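PDB 2CU2: putative mannose-1-phosphate guanylyl transferase from Thermus thermophilus, which probably transfers a guanylyl group from GTP to mannose 1-phosphate, the reaction that yields GDP-mannose. Local coordinates for residues A[76-81]-A[88-93]; A[148-153]-A[177-182]. One frame throughout, in Å; residues are numbered along the deposited sequence.

Interaction 1: residues A[76-81]-A[88-93]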
loop_
_atom_site.group_PDB
_atom_site.type_symbol
_atom_site.label_atom_id
_atom_site.label_comp_id
_atom_site.label_asym_id
_atom_site.label_seq_id
_atom_site.Cartn_x
_atom_site.Cartn_y
_atom_site.Cartn_z
ATOM N N LEU A 76 -7.858 -34.603 -10.693
ATOM C CA LEU A 76 -8.410 -34.751 -12.034
ATOM C C LEU A 76 -7.894 -33.525 -12.765
ATOM O O LEU A 76 -8.409 -32.424 -12.585
ATOM C CB LEU A 76 -9.939 -34.741 -12.026
ATOM C CG LEU A 76 -10.658 -36.021 -11.609
ATOM C CD1 LEU A 76 -12.144 -35.848 -11.846
ATOM C CD2 LEU A 76 -10.130 -37.203 -12.420
ATOM N N LEU A 77 -6.863 -33.724 -13.573
ATOM C CA LEU A 77 -6.245 -32.634 -14.308
ATOM C C LEU A 77 -6.988 -32.293 -15.590
ATOM O O LEU A 77 -7.103 -33.125 -16.489
ATOM C CB LEU A 77 -4.789 -32.991 -14.621
ATOM C CG LEU A 77 -3.942 -33.395 -13.406
ATOM C CD1 LEU A 77 -2.548 -33.786 -13.861
ATOM C CD2 LEU A 77 -3.870 -32.237 -12.410
ATOM N N GLU A 78 -7.494 -31.065 -15.658
ATOM C CA GLU A 78 -8.214 -30.581 -16.829
ATOM C C GLU A 78 -7.189 -30.028 -17.815
ATOM O O GLU A 78 -6.489 -29.058 -17.518
ATOM C CB GLU A 78 -9.201 -29.479 -16.430
ATOM C CG GLU A 78 -10.222 -29.911 -15.389
ATOM C CD GLU A 78 -10.937 -28.739 -14.724
ATOM O OE1 GLU A 78 -11.800 -28.107 -15.375
ATOM O OE2 GLU A 78 -10.642 -28.454 -13.542
ATOM N N PRO A 79 -7.083 -30.642 -19.002
ATOM C CA PRO A 79 -6.129 -30.194 -20.021
ATOM C C PRO A 79 -6.321 -28.757 -20.505
ATOM O O PRO A 79 -5.351 -28.069 -20.820
ATOM C CB PRO A 79 -6.314 -31.219 -21.144
ATOM C CG PRO A 79 -7.726 -31.674 -20.971
ATOM C CD PRO A 79 -7.840 -31.814 -19.474
ATOM N N LEU A 80 -7.571 -28.312 -20.567
ATOM C CA LEU A 80 -7.955 -26.962 -20.943
ATOM C C LEU A 80 -9.094 -26.456 -20.062
ATOM O O LEU A 80 -9.725 -27.203 -19.325
ATOM C CB LEU A 80 -8.413 -27.001 -22.402
ATOM C CG LEU A 80 -7.314 -27.494 -23.344
ATOM C CD1 LEU A 80 -7.760 -27.498 -24.807
ATOM C CD2 LEU A 80 -6.054 -26.636 -23.279
ATOM N N GLY A 81 -9.318 -25.133 -20.125
ATOM C CA GLY A 81 -10.465 -24.587 -19.414
ATOM C C GLY A 81 -11.755 -24.796 -20.202
ATOM O O GLY A 81 -11.948 -24.280 -21.293
ATOM N N VAL A 88 -17.447 -31.363 -14.533
ATOM C CA VAL A 88 -18.486 -32.308 -14.132
ATOM C C VAL A 88 -18.429 -33.565 -15.009
ATOM O O VAL A 88 -18.632 -34.680 -14.527
ATOM C CB VAL A 88 -19.886 -31.661 -14.216
ATOM C CG1 VAL A 88 -20.964 -32.717 -14.046
ATOM C CG2 VAL A 88 -20.031 -30.594 -13.122
ATOM N N LEU A 89 -18.149 -33.378 -16.295
ATOM C CA LEU A 89 -18.031 -34.501 -17.221
ATOM C C LEU A 89 -16.986 -35.485 -16.696
ATOM O O LEU A 89 -17.237 -36.683 -16.613
ATOM C CB LEU A 89 -17.611 -34.003 -18.607
ATOM C CG LEU A 89 -17.028 -35.055 -19.559
ATOM C CD1 LEU A 89 -18.098 -36.068 -19.924
ATOM C CD2 LEU A 89 -16.484 -34.367 -20.810
ATOM N N LEU A 90 -15.818 -34.970 -16.337
ATOM C CA LEU A 90 -14.736 -35.809 -15.840
ATOM C C LEU A 90 -15.127 -36.508 -14.536
ATOM O O LEU A 90 -14.805 -37.662 -14.289
ATOM C CB LEU A 90 -13.514 -34.921 -15.603
ATOM C CG LEU A 90 -13.068 -34.185 -16.867
ATOM C CD1 LEU A 90 -11.709 -33.500 -16.694
ATOM C CD2 LEU A 90 -12.925 -35.118 -18.069
ATOM N N GLY A 91 -15.812 -35.744 -13.664
ATOM C CA GLY A 91 -16.229 -36.308 -12.388
ATOM C C GLY A 91 -17.186 -37.484 -12.582
ATOM O O GLY A 91 -17.142 -38.485 -11.880
ATOM N N VAL A 92 -18.104 -37.317 -13.552
ATOM C CA VAL A 92 -19.076 -38.373 -13.811
ATOM C C VAL A 92 -18.399 -39.631 -14.356
ATOM O O VAL A 92 -18.735 -40.757 -14.011
ATOM C CB VAL A 92 -20.098 -37.846 -14.821
ATOM C CG1 VAL A 92 -21.024 -38.977 -15.263
ATOM C CG2 VAL A 92 -20.926 -36.741 -14.191
ATOM N N ALA A 93 -17.438 -39.407 -15.272
ATOM C CA ALA A 93 -16.710 -40.535 -15.839
ATOM C C ALA A 93 -16.095 -41.407 -14.745
ATOM O O ALA A 93 -16.142 -42.628 -14.776
ATOM C CB ALA A 93 -15.608 -39.987 -16.747
#
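Leu76 and Leu90 make the closest part of this contact, in which the sheet edge formed by strand 74-78 meets helix 83-98. The CB atoms of both residues point across the interface, and Leu76 ends over helix backbone as well as side chain. Its CD1 lies 4.0 Å from Leu90 O, 4.1 Å from Gly91 N and 4.1 Å from Leu90 CB, so one methyl branch rests against the peptide joining Leu90 to Gly91. Gly91 contributes only backbone here, through its N.

A second touch comes from Leu90, whose CD1 reaches 4.1 Å from Glu78 CG. Here a leucine methyl meets the aliphatic part of the glutamate, and the two side chains cross obliquely. With CG anti to the carbonyl carbon (chi1 -58°), the Leu90 branch leans off the helix toward the strand.

The two leucines differ in their surroundings. Leu90 is buried, with Leu221 and Tyr225 of helix 221-226 packed on it and Tyr225 also touching Glu78, whereas Leu76, despite its close methyl, stays partly exposed. The contact thins out beyond Glu78, where residues 79-81 run on as a loop, while Leu77 points away from the helix and packs on Val58 of strand 54-59. The short axes pass 9.7 Å apart at 148°, as expected where the chain reverses from a parallel strand into the helix of a beta-alpha-beta crossover in this nucleotidyltransferase domain.

No hydrogen bond spans the two segments. Leu76 bonds through its backbone to Leu56 and Val58, and Glu78 to Val58 and Arg60, while Val92 N bonds to Val88 O within the helix. The segments therefore cohere mainly through dispersion and the burial of aliphatic carbon.

Interaction 2: residues A[148-153]-A[177-182]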
loop_
_atom_site.group_PDB
_atom_site.type_symbol
_atom_site.label_atom_id
_atom_site.label_comp_id
_atom_site.label_asym_id
_atom_site.label_seq_id
_atom_site.Cartn_x
_atom_site.Cartn_y
_atom_site.Cartn_z
ATOM N N TYR A 148 -24.650 -13.204 -8.853
ATOM C CA TYR A 148 -25.023 -14.579 -8.549
ATOM C C TYR A 148 -26.175 -15.055 -9.413
ATOM O O TYR A 148 -26.894 -14.262 -10.032
ATOM C CB TYR A 148 -25.467 -14.719 -7.093
ATOM C CG TYR A 148 -24.411 -14.459 -6.053
ATOM C CD1 TYR A 148 -23.070 -14.324 -6.404
ATOM C CD2 TYR A 148 -24.752 -14.393 -4.700
ATOM C CE1 TYR A 148 -22.087 -14.130 -5.430
ATOM C CE2 TYR A 148 -23.779 -14.201 -3.720
ATOM C CZ TYR A 148 -22.451 -14.072 -4.094
ATOM O OH TYR A 148 -21.490 -13.889 -3.134
ATOM N N GLY A 149 -26.331 -16.369 -9.453
ATOM C CA GLY A 149 -27.443 -16.960 -10.160
ATOM C C GLY A 149 -28.464 -17.201 -9.061
ATOM O O GLY A 149 -28.093 -17.344 -7.892
ATOM N N TYR A 150 -29.740 -17.231 -9.417
ATOM C CA TYR A 150 -30.802 -17.467 -8.448
ATOM C C TYR A 150 -31.610 -18.689 -8.864
ATOM O O TYR A 150 -31.518 -19.136 -10.007
ATOM C CB TYR A 150 -31.733 -16.252 -8.357
ATOM C CG TYR A 150 -31.102 -15.025 -7.723
ATOM C CD1 TYR A 150 -30.027 -14.373 -8.331
ATOM C CD2 TYR A 150 -31.586 -14.514 -6.516
ATOM C CE1 TYR A 150 -29.451 -13.247 -7.754
ATOM C CE2 TYR A 150 -31.018 -13.385 -5.931
ATOM C CZ TYR A 150 -29.950 -12.764 -6.556
ATOM O OH TYR A 150 -29.359 -11.679 -5.973
ATOM N N ILE A 151 -32.396 -19.220 -7.931
ATOM C CA ILE A 151 -33.238 -20.380 -8.195
ATOM C C ILE A 151 -34.673 -20.127 -7.730
ATOM O O ILE A 151 -34.890 -19.602 -6.639
ATOM C CB ILE A 151 -32.734 -21.629 -7.457
ATOM C CG1 ILE A 151 -31.271 -21.913 -7.816
ATOM C CG2 ILE A 151 -33.607 -22.821 -7.821
ATOM C CD1 ILE A 151 -30.662 -23.064 -7.020
ATOM N N ARG A 152 -35.644 -20.504 -8.559
ATOM C CA ARG A 152 -37.058 -20.346 -8.219
ATOM C C ARG A 152 -37.457 -21.557 -7.401
ATOM O O ARG A 152 -37.183 -22.686 -7.800
ATOM C CB ARG A 152 -37.950 -20.329 -9.465
ATOM C CG ARG A 152 -37.641 -19.285 -10.508
ATOM C CD ARG A 152 -38.829 -19.176 -11.470
ATOM N NE ARG A 152 -38.545 -18.348 -12.638
ATOM C CZ ARG A 152 -37.860 -18.764 -13.700
ATOM N NH1 ARG A 152 -37.387 -20.005 -13.747
ATOM N NH2 ARG A 152 -37.643 -17.936 -14.713
ATOM N N LEU A 153 -38.121 -21.335 -6.276
ATOM C CA LEU A 153 -38.541 -22.449 -5.442
ATOM C C LEU A 153 -40.026 -22.758 -5.560
ATOM O O LEU A 153 -40.860 -21.856 -5.575
ATOM C CB LEU A 153 -38.222 -22.168 -3.979
ATOM C CG LEU A 153 -36.767 -21.963 -3.566
ATOM C CD1 LEU A 153 -36.725 -21.798 -2.051
ATOM C CD2 LEU A 153 -35.910 -23.148 -4.008
ATOM N N GLU A 177 -36.409 -7.868 -7.201
ATOM C CA GLU A 177 -37.675 -8.548 -7.496
ATOM C C GLU A 177 -37.580 -10.055 -7.220
ATOM O O GLU A 177 -38.518 -10.688 -6.748
ATOM C CB GLU A 177 -38.047 -8.327 -8.971
ATOM C CG GLU A 177 -38.941 -7.106 -9.214
ATOM C CD GLU A 177 -40.299 -7.307 -8.572
ATOM O OE1 GLU A 177 -40.769 -6.395 -7.911
ATOM O OE2 GLU A 177 -40.911 -8.347 -8.796
ATOM N N TYR A 178 -36.411 -10.639 -7.588
ATOM C CA TYR A 178 -36.194 -12.063 -7.320
ATOM C C TYR A 178 -36.395 -12.351 -5.827
ATOM O O TYR A 178 -37.005 -13.328 -5.410
ATOM C CB TYR A 178 -34.744 -12.426 -7.676
ATOM C CG TYR A 178 -34.476 -12.587 -9.144
ATOM C CD1 TYR A 178 -35.497 -12.505 -10.091
ATOM C CD2 TYR A 178 -33.170 -12.836 -9.568
ATOM C CE1 TYR A 178 -35.198 -12.662 -11.447
ATOM C CE2 TYR A 178 -32.871 -13.005 -10.913
ATOM C CZ TYR A 178 -33.881 -12.923 -11.853
ATOM O OH TYR A 178 -33.595 -13.088 -13.198
ATOM N N ILE A 179 -35.800 -11.461 -5.007
ATOM C CA ILE A 179 -35.883 -11.639 -3.561
ATOM C C ILE A 179 -37.325 -11.534 -3.049
ATOM O O ILE A 179 -37.786 -12.333 -2.247
ATOM C CB ILE A 179 -34.960 -10.612 -2.889
ATOM C CG1 ILE A 179 -33.512 -10.892 -3.297
ATOM C CG2 ILE A 179 -35.050 -10.745 -1.358
ATOM C CD1 ILE A 179 -32.501 -9.963 -2.636
ATOM N N ARG A 180 -38.038 -10.493 -3.526
ATOM C CA ARG A 180 -39.430 -10.343 -3.106
ATOM C C ARG A 180 -40.247 -11.610 -3.405
ATOM O O ARG A 180 -41.123 -12.013 -2.654
ATOM C CB ARG A 180 -40.055 -9.150 -3.846
ATOM C CG ARG A 180 -39.425 -7.805 -3.477
ATOM C CD ARG A 180 -40.007 -6.646 -4.302
ATOM N NE ARG A 180 -39.323 -5.387 -3.991
ATOM C CZ ARG A 180 -38.814 -4.668 -5.017
ATOM N NH1 ARG A 180 -38.963 -5.075 -6.267
ATOM N NH2 ARG A 180 -38.151 -3.541 -4.754
ATOM N N LYS A 181 -39.957 -12.221 -4.574
ATOM C CA LYS A 181 -40.728 -13.392 -5.003
ATOM C C LYS A 181 -40.270 -14.698 -4.337
ATOM O O LYS A 181 -40.770 -15.773 -4.636
ATOM C CB LYS A 181 -40.571 -13.547 -6.514
ATOM C CG LYS A 181 -41.443 -12.582 -7.311
ATOM C CD LYS A 181 -41.057 -12.546 -8.785
ATOM C CE LYS A 181 -42.000 -11.670 -9.613
ATOM N NZ LYS A 181 -41.241 -11.029 -10.689
ATOM N N GLY A 182 -39.242 -14.601 -3.474
ATOM C CA GLY A 182 -38.882 -15.819 -2.756
ATOM C C GLY A 182 -37.747 -16.596 -3.441
ATOM O O GLY A 182 -37.493 -17.759 -3.158
HETATM O O HOH W 1 -39.417 -18.645 -5.273
#
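A Schellman motif ends helix 172-180 beside strand 150-157, and the last helical turn packs on the strand through two tyrosines. Gly182 has a positive phi of 95°, and its N bonds back to Ile179 O at 3.0 Å, closing the helix.

The main touch is Tyr178 CD2 over one face of the Tyr150 ring, 3.5 Å from Tyr150 CG and displaced toward the rim. The ring centroids are 5.1 Å apart with planes at 59°, an oblique pairing. On Tyr150, chi1 of -69° sets CG anti to the carbonyl carbon, and this directs the ring at the helix. Ile179 CG1 adds a looser touch to the same ring, 4.4 Å from Tyr150 CE2.

At the other end, Leu153 CD1 approaches Gly182 O, and a water links the backbones: it accepts from Leu153 N at 3.1 Å and donates to Lys181 O at 3.2 Å. On the outer face of the turn, Glu177 forms salt bridges with Arg180 and, more weakly, Lys181.

Tyr150 OH is hydrogen-bonded to Glu145 O and Trp185 NE1, which fixes the far end of the ring. Val167 of strand 160-167 and Pro170, in the loop leading to the helix, touch both tyrosines, so the helix end sits against the sheet where strand 150-157 runs between strands 160-167 and 184-192.

How the interactions relate
From the N terminus, interaction 1 comes first: after strand 74-78 the chain leaves the sheet and a short turn brings helix 83-98 back against it, with only six residues separating the two segments. The chain then passes through strand 102-107 and strand 134-139 before interaction 2 opens at 148-153. That contact closes a longer excursion of 23 residues, comprising the hairpin partner 160-167 and most of helix 172-180. The two loops are in series, neither nested nor crossed. Their centres are 30 Å apart and their nearest atoms about 14 Å, yet both fasten helices to separate regions of one mixed sheet, and both belong to the nucleotidyltransferase part of the chain.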